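RimK-related lysine biosynthesis protein (Thermococcus kodakarensis, PDB 5K2M) probably ligates an amino acid to a carboxylate substrate using ATP and magnesium, as an ATP-grasp enzyme of the LysX subfamily in amino-acid biosynthesis. Local coordinates at residues Thr8-Glu13 with Val27-Glu32; Met15-Arg20 with Val45-Asn50; Asp33-Pro38 with Leu57-Leu62; Pro69-Ser74 with Val268-Thr273; Glu180-Ile185 with Ala260-Glu265. All coordinates share one frame; numbering follows the deposited sequence.

Interaction 1 of 5, residues Thr8-Glu13 with Val27-Glu32; sequences TVLRRE and VVMLHE
Thr8 turns its hydroxyl back beside its own backbone N (chi1 -50°), and from there OG1 faces the carboxylate of Glu32. Met29 folds its chain at both chi2 and chi3 (-58° and -71°), which curls the methyl group round toward Leu10. The two ends of the contact differ in kind. At the polar end, Thr8 OG1 lies 3.2 Å from Glu32 OE2, a weak hydrogen bond; the hydroxyl's stronger partner is the backbone N of Val51, while Thr8 CG2 packs 3.7 Å from Glu32 OE1. The imidazole of His31 turns its edge to the threonine carbonyl, with NE2 3.2 Å from Thr8 O, and Glu32 CB sits over the centre of one face of that ring. At the apolar end, Met29 CE presses on the methyls of Leu10, mainly CD2, at 3.4 Å from CD2 and 4.0 Å from CD1; the shorter distance is tighter than ordinary van der Waals contact. The chain of another protein also reaches this surface, bonding to the backbone of Leu10 and stacking on His31. Residues 8-13 lead from strand 2-7 into helix 12-24, and residues 27-32 end the next strand, so the contact belongs to the first beta-alpha-beta crossover of the parallel sheet.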
# COMPACT_ATOMS: atom_id res chain seq x y z
N THR A 8 -25.67 26.39 23.81
CA THR A 8 -24.66 27.40 23.51
C THR A 8 -24.59 28.34 24.71
O THR A 8 -23.53 28.50 25.32
CB THR A 8 -25.05 28.17 22.25
OG1 THR A 8 -25.36 27.24 21.21
CG2 THR A 8 -23.91 29.10 21.81
N VAL A 9 -25.72 28.94 25.03
CA VAL A 9 -25.87 29.70 26.26
C VAL A 9 -27.13 29.16 26.93
O VAL A 9 -27.98 28.56 26.27
CB VAL A 9 -25.96 31.23 26.01
CG1 VAL A 9 -24.67 31.77 25.40
CG2 VAL A 9 -27.14 31.60 25.12
N LEU A 10 -27.24 29.36 28.23
CA LEU A 10 -28.41 28.91 28.96
C LEU A 10 -29.38 30.07 29.11
O LEU A 10 -29.27 30.87 30.05
CB LEU A 10 -28.01 28.33 30.33
CG LEU A 10 -27.13 27.08 30.28
CD1 LEU A 10 -26.65 26.72 31.68
CD2 LEU A 10 -27.86 25.89 29.66
N ARG A 11 -30.31 30.16 28.17
CA ARG A 11 -31.39 31.16 28.23
C ARG A 11 -32.42 30.67 29.24
O ARG A 11 -32.30 29.58 29.81
CB ARG A 11 -32.05 31.35 26.84
CG ARG A 11 -31.11 31.80 25.73
CD ARG A 11 -31.67 31.56 24.33
NE ARG A 11 -31.77 30.14 23.99
CZ ARG A 11 -32.21 29.66 22.82
NH1 ARG A 11 -32.60 30.49 21.86
NH2 ARG A 11 -32.27 28.33 22.62
N ARG A 12 -33.45 31.48 29.48
CA ARG A 12 -34.51 31.08 30.39
C ARG A 12 -35.11 29.72 29.99
O ARG A 12 -35.35 28.88 30.85
CB ARG A 12 -35.58 32.18 30.43
CG ARG A 12 -36.90 31.77 31.06
CD ARG A 12 -36.76 31.32 32.51
NE ARG A 12 -37.84 30.40 32.87
CZ ARG A 12 -39.12 30.75 33.01
NH1 ARG A 12 -39.52 32.01 32.83
NH2 ARG A 12 -40.02 29.82 33.33
N GLU A 13 -35.35 29.51 28.71
CA GLU A 13 -35.85 28.23 28.21
C GLU A 13 -35.01 27.04 28.70
O GLU A 13 -35.56 26.05 29.19
CB GLU A 13 -35.93 28.22 26.68
CG GLU A 13 -37.08 29.03 26.09
CD GLU A 13 -36.73 30.49 25.79
OE1 GLU A 13 -37.47 31.12 25.01
OE2 GLU A 13 -35.73 31.01 26.34
N VAL A 27 -29.59 14.97 35.10
CA VAL A 27 -29.41 15.90 33.99
C VAL A 27 -27.92 16.11 33.71
O VAL A 27 -27.18 16.47 34.61
CB VAL A 27 -30.07 17.26 34.28
CG1 VAL A 27 -29.96 18.18 33.07
CG2 VAL A 27 -31.53 17.08 34.66
N VAL A 28 -27.50 15.89 32.47
CA VAL A 28 -26.11 16.17 32.05
C VAL A 28 -26.11 17.38 31.12
O VAL A 28 -26.61 17.31 29.99
CB VAL A 28 -25.49 14.96 31.31
CG1 VAL A 28 -24.01 15.20 31.01
CG2 VAL A 28 -25.68 13.70 32.14
N MET A 29 -25.54 18.48 31.61
CA MET A 29 -25.47 19.72 30.86
C MET A 29 -24.28 19.66 29.93
O MET A 29 -23.16 19.49 30.38
CB MET A 29 -25.29 20.91 31.81
CG MET A 29 -26.43 21.07 32.80
SD MET A 29 -28.00 21.27 31.97
CE MET A 29 -27.84 22.91 31.29
N LEU A 30 -24.52 19.79 28.63
CA LEU A 30 -23.46 19.64 27.66
C LEU A 30 -23.32 20.91 26.87
O LEU A 30 -24.04 21.14 25.90
CB LEU A 30 -23.77 18.48 26.71
CG LEU A 30 -23.86 17.11 27.37
CD1 LEU A 30 -24.81 16.24 26.58
CD2 LEU A 30 -22.48 16.47 27.47
N HIS A 31 -22.38 21.75 27.28
CA HIS A 31 -22.00 22.86 26.45
C HIS A 31 -21.30 22.30 25.21
O HIS A 31 -20.80 21.18 25.20
CB HIS A 31 -21.10 23.83 27.19
CG HIS A 31 -20.79 25.06 26.40
ND1 HIS A 31 -19.53 25.37 25.97
CD2 HIS A 31 -21.61 26.02 25.90
CE1 HIS A 31 -19.56 26.48 25.26
NE2 HIS A 31 -20.82 26.89 25.20
N GLU A 32 -21.28 23.11 24.16
CA GLU A 32 -20.59 22.77 22.92
C GLU A 32 -19.13 22.34 23.09
O GLU A 32 -18.67 21.44 22.40
CB GLU A 32 -20.71 23.95 21.95
CG GLU A 32 -22.12 24.03 21.41
CD GLU A 32 -22.42 25.26 20.59
OE1 GLU A 32 -21.74 26.30 20.72
OE2 GLU A 32 -23.39 25.17 19.81

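Interaction 2 of 5, residues Met15-Arg20 with Val45-Asn50; sequences MAIKER and VVIIRN
Ile17 meets the strand with two of its branches, and both encounters are buried. Its CD1 methyl lies over one face of the Arg49 guanidinium, displaced toward the rim, 3.5 Å from NE and 3.7 Å from Arg49 CD. The other branch, CG2, points at Ile47, coming within 3.9 Å of Ile47 CD1 and 4.2 Å of Ile47 CG2. With CG1 beside the backbone N (chi1 -68°), the two branches spread along the strand, one for each partner. Leu263 and Ile5 pack round the same isoleucine. The more open side of the helix belongs to exposed Glu19 and partly exposed Lys18, which reaches an acidic side chain of another protein's chain. At the side of the helix Arg20 links Glu19 to Asp258: its NH1 bonds to the anti lone pair of OE2 of Glu19 at 2.7 Å, bent to 131° and tilted 32° out of the guanidinium plane. Arg49 thus receives a methyl on one face while its nitrogens are spoken for elsewhere, NE by the carboxylate of Glu14 and NH1 by the carbonyl of Met246. Bonds at NE and NH1 should limit the rotation of this buried group, and the nearby Glu14 probably offsets much of its positive charge.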
# COMPACT_ATOMS: atom_id res chain seq x y z
N MET A 15 -32.83 26.85 31.24
CA MET A 15 -32.90 26.70 32.70
C MET A 15 -34.21 26.02 33.12
O MET A 15 -34.23 25.23 34.05
CB MET A 15 -32.75 28.06 33.40
CG MET A 15 -31.42 28.79 33.15
SD MET A 15 -29.91 27.85 33.52
CE MET A 15 -30.12 27.41 35.25
N ALA A 16 -35.31 26.33 32.43
CA ALA A 16 -36.58 25.68 32.72
C ALA A 16 -36.51 24.21 32.29
O ALA A 16 -36.95 23.32 33.02
CB ALA A 16 -37.72 26.40 32.01
N ILE A 17 -35.92 23.95 31.13
CA ILE A 17 -35.78 22.57 30.65
C ILE A 17 -34.97 21.76 31.66
O ILE A 17 -35.33 20.64 31.99
CB ILE A 17 -35.18 22.52 29.24
CG1 ILE A 17 -36.19 23.09 28.24
CG2 ILE A 17 -34.86 21.08 28.83
CD1 ILE A 17 -35.60 23.52 26.92
N LYS A 18 -33.89 22.36 32.15
CA LYS A 18 -33.01 21.71 33.11
C LYS A 18 -33.76 21.33 34.38
O LYS A 18 -33.64 20.20 34.85
CB LYS A 18 -31.84 22.63 33.45
CG LYS A 18 -30.98 22.15 34.61
CD LYS A 18 -29.73 23.01 34.72
CE LYS A 18 -28.69 22.39 35.65
NZ LYS A 18 -28.71 23.06 36.97
N GLU A 19 -34.52 22.27 34.94
CA GLU A 19 -35.31 22.02 36.14
C GLU A 19 -36.28 20.85 35.94
O GLU A 19 -36.33 19.95 36.77
CB GLU A 19 -36.09 23.27 36.57
CG GLU A 19 -36.75 23.18 37.96
CD GLU A 19 -38.09 22.44 37.96
OE1 GLU A 19 -38.36 21.65 38.90
OE2 GLU A 19 -38.89 22.65 37.02
N ARG A 20 -37.02 20.86 34.83
CA ARG A 20 -38.02 19.80 34.58
C ARG A 20 -37.35 18.45 34.38
O ARG A 20 -37.79 17.46 34.95
CB ARG A 20 -38.88 20.10 33.35
CG ARG A 20 -39.59 21.44 33.37
CD ARG A 20 -40.71 21.57 34.39
NE ARG A 20 -41.41 22.82 34.11
CZ ARG A 20 -40.92 24.05 34.35
NH1 ARG A 20 -39.75 24.22 34.96
NH2 ARG A 20 -41.64 25.12 34.00
N VAL A 45 -31.30 10.09 26.37
CA VAL A 45 -31.84 11.03 25.40
C VAL A 45 -31.09 12.34 25.53
O VAL A 45 -30.58 12.66 26.61
CB VAL A 45 -33.37 11.22 25.59
CG1 VAL A 45 -33.71 11.77 26.97
CG2 VAL A 45 -33.95 12.12 24.51
N VAL A 46 -30.99 13.08 24.43
CA VAL A 46 -30.46 14.44 24.47
C VAL A 46 -31.49 15.42 23.94
O VAL A 46 -32.08 15.20 22.88
CB VAL A 46 -29.18 14.59 23.65
CG1 VAL A 46 -28.71 16.04 23.64
CG2 VAL A 46 -28.10 13.69 24.21
N ILE A 47 -31.70 16.49 24.69
CA ILE A 47 -32.56 17.60 24.28
C ILE A 47 -31.66 18.64 23.64
O ILE A 47 -30.81 19.23 24.29
CB ILE A 47 -33.32 18.18 25.49
CG1 ILE A 47 -34.27 17.11 26.06
CG2 ILE A 47 -34.11 19.41 25.09
CD1 ILE A 47 -34.81 17.43 27.44
N ILE A 48 -31.86 18.84 22.34
CA ILE A 48 -30.98 19.67 21.53
C ILE A 48 -31.41 21.14 21.62
O ILE A 48 -32.49 21.49 21.14
CB ILE A 48 -31.02 19.20 20.06
CG1 ILE A 48 -30.56 17.75 19.95
CG2 ILE A 48 -30.16 20.10 19.17
CD1 ILE A 48 -29.08 17.52 20.19
N ARG A 49 -30.57 21.99 22.22
CA ARG A 49 -30.93 23.39 22.43
C ARG A 49 -29.87 24.41 21.97
O ARG A 49 -29.92 25.57 22.37
CB ARG A 49 -31.28 23.63 23.90
CG ARG A 49 -32.45 22.81 24.41
CD ARG A 49 -33.76 23.19 23.74
NE ARG A 49 -34.06 24.60 23.95
CZ ARG A 49 -35.17 25.21 23.53
NH1 ARG A 49 -35.32 26.51 23.77
NH2 ARG A 49 -36.12 24.54 22.89
N ASN A 50 -28.95 23.99 21.09
CA ASN A 50 -27.90 24.89 20.58
C ASN A 50 -28.55 26.11 19.89
O ASN A 50 -29.50 25.94 19.12
CB ASN A 50 -26.98 24.19 19.56
CG ASN A 50 -26.38 22.87 20.05
OD1 ASN A 50 -25.16 22.71 20.07
ND2 ASN A 50 -27.22 21.89 20.36

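Interaction 3 of 5, residues Asp33-Pro38 with Leu57-Leu62; sequences DDLLFP and LYTARL
Leu62 lies over one face of the Phe37 ring, and its carbons spread over the ring and its root. CB stands above the ring centre, 3.5 Å from the centroid and only 1° off the ring normal, a CH-pi contact with the carbon squarely over the middle. One bond further, CG drifts toward the near side of the ring and is 4.1 Å from Phe37 CD1. The branches then part: CD1 comes to 3.8 Å from Phe37 CD1, while CD2 bends round to the root of the aromatic side chain, 3.7 Å from Phe37 CB. The first torsion, with CG beside the backbone N (chi1 -74°), sets CG by the CD1 side of the ring, from which CD2 reaches the root. Over the other edge of the same face, Leu62 O is 3.7 Å from Phe37 CE2; that carbonyl also accepts a hydrogen bond from Ser65 OG.

A second, lighter contact is made by Leu35, whose CD1 methyl is 4.0 Å from Thr59 CG2, the two side chains meeting at about a right angle. Phe63 meets the Phe37 ring edge to face, and Tyr41 lies against it as well. The contact therefore brings the short strand 36-37, which pairs antiparallel with a strand of the second subunit across the interface, against helix 53-65, which, through Thr59 on Ile48 and Thr6, covers one face of the parallel sheet in this alpha/beta domain.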
# COMPACT_ATOMS: atom_id res chain seq x y z
N ASP A 33 -18.43 22.95 24.05
CA ASP A 33 -17.07 22.53 24.40
C ASP A 33 -17.00 21.07 24.84
O ASP A 33 -15.97 20.43 24.68
CB ASP A 33 -16.50 23.41 25.52
CG ASP A 33 -16.29 24.86 25.11
OD1 ASP A 33 -16.54 25.24 23.94
OD2 ASP A 33 -15.86 25.63 25.99
N ASP A 34 -18.09 20.56 25.41
CA ASP A 34 -18.16 19.16 25.87
C ASP A 34 -18.49 18.16 24.76
O ASP A 34 -18.57 16.95 25.03
CB ASP A 34 -19.23 19.03 26.96
CG ASP A 34 -18.99 19.95 28.14
OD1 ASP A 34 -17.82 20.00 28.60
OD2 ASP A 34 -19.95 20.62 28.59
N LEU A 35 -18.71 18.63 23.54
CA LEU A 35 -19.11 17.76 22.44
C LEU A 35 -17.93 17.41 21.55
O LEU A 35 -17.40 18.26 20.84
CB LEU A 35 -20.22 18.41 21.63
CG LEU A 35 -21.48 18.75 22.43
CD1 LEU A 35 -22.42 19.62 21.62
CD2 LEU A 35 -22.17 17.48 22.91
N LEU A 36 -17.55 16.14 21.56
CA LEU A 36 -16.45 15.66 20.76
C LEU A 36 -16.80 14.25 20.27
O LEU A 36 -17.08 13.36 21.07
CB LEU A 36 -15.18 15.68 21.60
CG LEU A 36 -13.82 15.34 20.98
CD1 LEU A 36 -13.56 16.15 19.72
CD2 LEU A 36 -12.73 15.59 22.02
N PHE A 37 -16.81 14.04 18.96
CA PHE A 37 -17.19 12.74 18.44
C PHE A 37 -16.14 12.17 17.49
O PHE A 37 -15.43 12.94 16.85
CB PHE A 37 -18.53 12.83 17.71
CG PHE A 37 -19.68 13.25 18.59
CD1 PHE A 37 -19.92 14.59 18.85
CD2 PHE A 37 -20.56 12.30 19.10
CE1 PHE A 37 -21.00 14.98 19.62
CE2 PHE A 37 -21.64 12.68 19.87
CZ PHE A 37 -21.86 14.03 20.14
N PRO A 38 -16.02 10.83 17.42
CA PRO A 38 -16.72 9.85 18.24
C PRO A 38 -16.34 9.96 19.70
O PRO A 38 -15.22 10.35 20.02
CB PRO A 38 -16.24 8.50 17.69
CG PRO A 38 -15.64 8.79 16.36
CD PRO A 38 -15.11 10.19 16.46
N LEU A 57 -28.36 20.80 14.33
CA LEU A 57 -28.53 19.72 13.35
C LEU A 57 -27.40 18.68 13.43
O LEU A 57 -27.65 17.48 13.54
CB LEU A 57 -28.59 20.31 11.95
CG LEU A 57 -28.54 19.36 10.75
CD1 LEU A 57 -29.65 18.34 10.77
CD2 LEU A 57 -28.65 20.21 9.50
N TYR A 58 -26.17 19.16 13.40
CA TYR A 58 -25.01 18.28 13.44
C TYR A 58 -24.88 17.60 14.81
O TYR A 58 -24.60 16.41 14.86
CB TYR A 58 -23.72 19.01 13.05
CG TYR A 58 -23.61 19.23 11.56
CD1 TYR A 58 -24.18 20.35 10.97
CD2 TYR A 58 -22.96 18.31 10.74
CE1 TYR A 58 -24.09 20.56 9.59
CE2 TYR A 58 -22.87 18.50 9.37
CZ TYR A 58 -23.44 19.63 8.81
OH TYR A 58 -23.38 19.85 7.46
N THR A 59 -25.14 18.30 15.92
CA THR A 59 -25.03 17.61 17.19
C THR A 59 -26.11 16.52 17.34
O THR A 59 -25.80 15.45 17.82
CB THR A 59 -24.83 18.50 18.47
OG1 THR A 59 -25.97 18.49 19.32
CG2 THR A 59 -24.43 19.88 18.18
N ALA A 60 -27.34 16.76 16.87
CA ALA A 60 -28.35 15.68 16.83
C ALA A 60 -27.86 14.46 16.05
O ALA A 60 -27.94 13.33 16.53
CB ALA A 60 -29.66 16.18 16.24
N ARG A 61 -27.33 14.68 14.85
CA ARG A 61 -26.87 13.59 14.00
C ARG A 61 -25.75 12.80 14.66
O ARG A 61 -25.72 11.58 14.55
CB ARG A 61 -26.40 14.11 12.63
CG ARG A 61 -25.82 13.02 11.72
CD ARG A 61 -26.90 12.05 11.26
NE ARG A 61 -26.37 10.87 10.57
CZ ARG A 61 -26.03 9.73 11.16
NH1 ARG A 61 -25.57 8.73 10.43
NH2 ARG A 61 -26.12 9.59 12.48
N LEU A 62 -24.82 13.49 15.31
CA LEU A 62 -23.71 12.83 16.00
C LEU A 62 -24.15 11.97 17.20
O LEU A 62 -23.68 10.84 17.39
CB LEU A 62 -22.69 13.88 16.42
CG LEU A 62 -21.88 14.39 15.22
CD1 LEU A 62 -21.26 15.76 15.49
CD2 LEU A 62 -20.83 13.36 14.83

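Interaction 4 of 5, residues Pro69-Ser74 with Val268-Thr273; sequences PTVNSS and VEVAKT
Pro69 offers Val270 the CB-CG side of its puckered pyrrolidine ring rather than a face. CG lies 4.1 Å from Val270 O, which approaches the ring from that side, and the helix residue's CG2 methyl is 4.2 Å from Pro69 CB. The flat group here, the carboxylate of Glu269, takes part in a separate pairing within the helix: Lys272 NZ approaches OE2 at 2.8 Å from above the carboxylate plane, 41° out of it. Both of these charged residues are exposed, on the outer side of the helix.

The closer packing is between two valines. Val71 CG2 settles against both methyls of Val270, 3.7 Å from CG2 and 3.9 Å from CG1. At a chi1 of -37°, Val270 is turned well off the usual staggered angle, and its CG2 stands between its own backbone N and carbonyl carbon while touching Val71 and Pro69. Leu263, Tyr266 and Ala267 on the same helix extend the apolar bed under Val71.

Beyond the valine a cis peptide bond precedes Asn72, whose amide is bonded to Ala225 N and Pro244 O, and Ser73 then caps helix 74-80 through Leu76 N. Val71 itself is bonded by its backbone to Val46 and Ile48. The C-terminal helix 259-272 thus returns to cover the outermost strand, 70-71, of the N-terminal parallel sheet, a helix-on-sheet packing typical of an alpha/beta domain.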
# COMPACT_ATOMS: atom_id res chain seq x y z
N PRO A 69 -30.93 8.74 21.18
CA PRO A 69 -31.97 9.48 20.52
C PRO A 69 -31.99 10.93 20.97
O PRO A 69 -31.52 11.26 22.06
CB PRO A 69 -33.26 8.76 20.93
CG PRO A 69 -32.92 8.03 22.18
CD PRO A 69 -31.47 7.70 22.09
N THR A 70 -32.56 11.78 20.14
CA THR A 70 -32.37 13.19 20.24
C THR A 70 -33.71 13.92 20.01
O THR A 70 -34.49 13.53 19.13
CB THR A 70 -31.25 13.51 19.22
OG1 THR A 70 -30.02 13.82 19.89
CG2 THR A 70 -31.62 14.54 18.31
N VAL A 71 -33.98 14.96 20.80
CA VAL A 71 -35.19 15.77 20.62
C VAL A 71 -34.78 17.23 20.38
O VAL A 71 -34.27 17.88 21.29
CB VAL A 71 -36.12 15.71 21.86
CG1 VAL A 71 -37.23 16.76 21.76
CG2 VAL A 71 -36.70 14.31 22.05
N ASN A 72 -34.98 17.77 19.17
CA ASN A 72 -35.56 17.06 18.02
C ASN A 72 -34.52 16.20 17.29
O ASN A 72 -33.33 16.31 17.56
CB ASN A 72 -36.17 18.08 17.06
CG ASN A 72 -37.51 18.60 17.56
OD1 ASN A 72 -38.37 17.82 17.96
ND2 ASN A 72 -37.67 19.91 17.56
N SER A 73 -34.98 15.34 16.39
CA SER A 73 -34.09 14.50 15.57
C SER A 73 -33.37 15.32 14.50
O SER A 73 -33.82 16.41 14.14
CB SER A 73 -34.90 13.38 14.91
OG SER A 73 -35.73 13.88 13.87
N SER A 74 -32.28 14.79 13.96
CA SER A 74 -31.56 15.48 12.90
C SER A 74 -32.43 15.69 11.65
O SER A 74 -32.39 16.75 11.03
CB SER A 74 -30.25 14.76 12.54
OG SER A 74 -30.47 13.45 12.06
N VAL A 268 -38.58 12.22 27.58
CA VAL A 268 -38.56 10.98 28.36
C VAL A 268 -39.28 9.85 27.61
O VAL A 268 -38.83 8.72 27.63
CB VAL A 268 -39.04 11.11 29.84
CG1 VAL A 268 -38.47 12.35 30.52
CG2 VAL A 268 -40.56 11.06 29.97
N GLU A 269 -40.38 10.17 26.92
CA GLU A 269 -41.04 9.17 26.07
C GLU A 269 -40.11 8.65 24.96
O GLU A 269 -40.09 7.44 24.73
CB GLU A 269 -42.34 9.70 25.45
CG GLU A 269 -43.49 9.90 26.43
CD GLU A 269 -43.82 8.62 27.20
OE1 GLU A 269 -43.95 7.56 26.56
OE2 GLU A 269 -43.93 8.68 28.45
N VAL A 270 -39.32 9.51 24.30
CA VAL A 270 -38.42 8.99 23.25
C VAL A 270 -37.27 8.14 23.81
O VAL A 270 -36.84 7.19 23.17
CB VAL A 270 -37.86 10.06 22.24
CG1 VAL A 270 -38.90 11.12 21.90
CG2 VAL A 270 -36.58 10.69 22.72
N ALA A 271 -36.80 8.47 25.01
CA ALA A 271 -35.77 7.68 25.71
C ALA A 271 -36.17 6.21 25.90
O ALA A 271 -35.33 5.32 25.78
CB ALA A 271 -35.46 8.30 27.06
N LYS A 272 -37.44 5.98 26.24
CA LYS A 272 -38.00 4.61 26.34
C LYS A 272 -38.00 3.90 24.99
O LYS A 272 -38.06 2.68 24.93
CB LYS A 272 -39.43 4.65 26.84
CG LYS A 272 -39.58 5.16 28.26
CD LYS A 272 -41.04 5.46 28.56
CE LYS A 272 -41.15 6.36 29.77
NZ LYS A 272 -42.56 6.79 30.00
N THR A 273 -38.00 4.71 23.93
CA THR A 273 -37.75 4.34 22.52
C THR A 273 -39.03 4.57 21.73
O THR A 273 -40.10 4.77 22.31
CB THR A 273 -37.20 2.91 22.26
OG1 THR A 273 -38.10 1.92 22.75
CG2 THR A 273 -35.79 2.72 22.86
OXT THR A 273 -39.00 4.58 20.51

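Interaction 5 of 5, residues Glu180-Ile185 with Ala260-Glu265; sequences EFVGAI and AGKLVE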
# COMPACT_ATOMS: atom_id res chain seq x y z
N GLU A 180 -49.51 16.78 20.60
CA GLU A 180 -50.36 17.47 21.54
C GLU A 180 -50.19 18.98 21.39
O GLU A 180 -49.09 19.50 21.60
CB GLU A 180 -50.01 17.05 22.98
CG GLU A 180 -50.91 17.64 24.07
CD GLU A 180 -50.30 17.55 25.46
OE1 GLU A 180 -49.45 16.67 25.70
OE2 GLU A 180 -50.68 18.36 26.34
N PHE A 181 -51.27 19.66 21.04
CA PHE A 181 -51.30 21.12 21.09
C PHE A 181 -51.04 21.56 22.52
O PHE A 181 -51.70 21.08 23.44
CB PHE A 181 -52.67 21.63 20.62
CG PHE A 181 -52.83 23.12 20.71
CD1 PHE A 181 -52.34 23.95 19.71
CD2 PHE A 181 -53.49 23.71 21.78
CE1 PHE A 181 -52.50 25.32 19.78
CE2 PHE A 181 -53.65 25.08 21.87
CZ PHE A 181 -53.16 25.89 20.86
N VAL A 182 -50.06 22.43 22.74
CA VAL A 182 -49.76 22.85 24.11
C VAL A 182 -50.11 24.30 24.39
O VAL A 182 -50.26 24.67 25.54
CB VAL A 182 -48.30 22.55 24.53
CG1 VAL A 182 -47.86 21.20 23.98
CG2 VAL A 182 -47.36 23.62 24.06
N GLY A 183 -50.26 25.12 23.34
CA GLY A 183 -50.67 26.51 23.53
C GLY A 183 -50.37 27.40 22.35
O GLY A 183 -49.65 27.00 21.42
N ALA A 184 -50.90 28.62 22.39
CA ALA A 184 -50.68 29.60 21.34
C ALA A 184 -50.77 31.02 21.84
O ALA A 184 -51.46 31.32 22.83
CB ALA A 184 -51.67 29.40 20.20
N ILE A 185 -50.06 31.91 21.13
CA ILE A 185 -50.06 33.34 21.39
C ILE A 185 -50.24 34.13 20.10
O ILE A 185 -49.96 33.61 19.01
CB ILE A 185 -48.74 33.82 22.02
CG1 ILE A 185 -47.54 33.46 21.12
CG2 ILE A 185 -48.56 33.21 23.40
CD1 ILE A 185 -46.25 34.18 21.48
N ALA A 260 -41.59 23.86 28.56
CA ALA A 260 -40.40 23.17 29.01
C ALA A 260 -40.73 21.76 29.52
O ALA A 260 -40.14 20.76 29.07
CB ALA A 260 -39.71 23.99 30.09
N GLY A 261 -41.68 21.68 30.44
CA GLY A 261 -42.16 20.41 30.99
C GLY A 261 -42.66 19.42 29.95
O GLY A 261 -42.31 18.24 29.99
N LYS A 262 -43.48 19.91 29.03
CA LYS A 262 -43.99 19.09 27.94
C LYS A 262 -42.86 18.61 27.03
O LYS A 262 -42.88 17.47 26.55
CB LYS A 262 -45.02 19.88 27.12
CG LYS A 262 -46.29 20.23 27.87
CD LYS A 262 -47.20 19.02 27.96
CE LYS A 262 -48.42 19.28 28.81
NZ LYS A 262 -49.20 18.02 28.96
N LEU A 263 -41.87 19.47 26.80
CA LEU A 263 -40.73 19.11 25.97
C LEU A 263 -39.94 17.98 26.63
O LEU A 263 -39.52 17.02 25.97
CB LEU A 263 -39.84 20.34 25.73
CG LEU A 263 -38.54 20.16 24.95
CD1 LEU A 263 -38.83 19.80 23.51
CD2 LEU A 263 -37.70 21.43 25.01
N VAL A 264 -39.73 18.09 27.94
CA VAL A 264 -39.01 17.06 28.70
C VAL A 264 -39.80 15.74 28.77
O VAL A 264 -39.21 14.67 28.64
CB VAL A 264 -38.65 17.56 30.10
CG1 VAL A 264 -38.14 16.42 30.97
CG2 VAL A 264 -37.59 18.65 30.01
N GLU A 265 -41.12 15.83 28.95
CA GLU A 265 -41.97 14.62 28.97
C GLU A 265 -41.89 13.87 27.64
O GLU A 265 -41.83 12.66 27.61
CB GLU A 265 -43.43 14.98 29.28
CG GLU A 265 -43.66 15.41 30.73
CD GLU A 265 -45.04 16.01 30.98
OE1 GLU A 265 -45.93 15.91 30.11
OE2 GLU A 265 -45.23 16.58 32.08
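The electrostatic part is a salt bridge between Glu180 and Lys262. Lys262 NZ donates to Glu180 OE2 at 3.0 Å, on the syn lone pair, the side facing the other oxygen, and Glu180 OE1 is a little further from the same ammonium at 3.5 Å. Behind the ammonium, Lys262 CE also approaches Glu180 OE2 to 3.5 Å. The two side chains cross at about a right angle. Glu180 runs out fully extended, whereas Lys262 bends once, at chi2 (-78°), and then continues straight, which carries its ammonium over to the strand.

The apolar part is slight. Lys262 CG lies 4.3 Å from Val182 CG1, two residues along the strand from the glutamate. Ile177 on the neighbouring strand 170-177 also touches the lysine.

There is also a like-charge pair: Glu265, one turn further along the helix, holds its OE1 5.7 Å from Glu180 OE1 without contact. The inward side of this helix is packed quite differently, with Ala260 against Ala16 and Val264 against Phe24 of helix 12-24.

The bond therefore lies at the surface, between an exposed glutamate and a partly exposed lysine that also touches a crystal neighbour. Its strength is probably reduced by water, though the positive charge of Lys262 should ease the mutual repulsion of the two glutamates and favour their ionised forms.

Interactions 1, 2 and 4 all reach the four-stranded parallel sheet near the N-terminus: interaction 1 at one outer strand, 26-31, interaction 2 at strand 45-49, interaction 4 at the opposite outer strand 70-71. Interactions 1 and 2 share helix 12-24, have centres about 7 Å apart, and alternate along the chain. Interaction 3, with helix 53-65, lies about 16 Å from interaction 2, centre to centre, and touches it through Ile48 and Thr59. Helix 259-272 serves both 4 and 5; interaction 5 is nested within the long loop that interaction 4 closes. That helix thereby joins strand 180-188 of the ATP-grasp region to the N-terminal sheet.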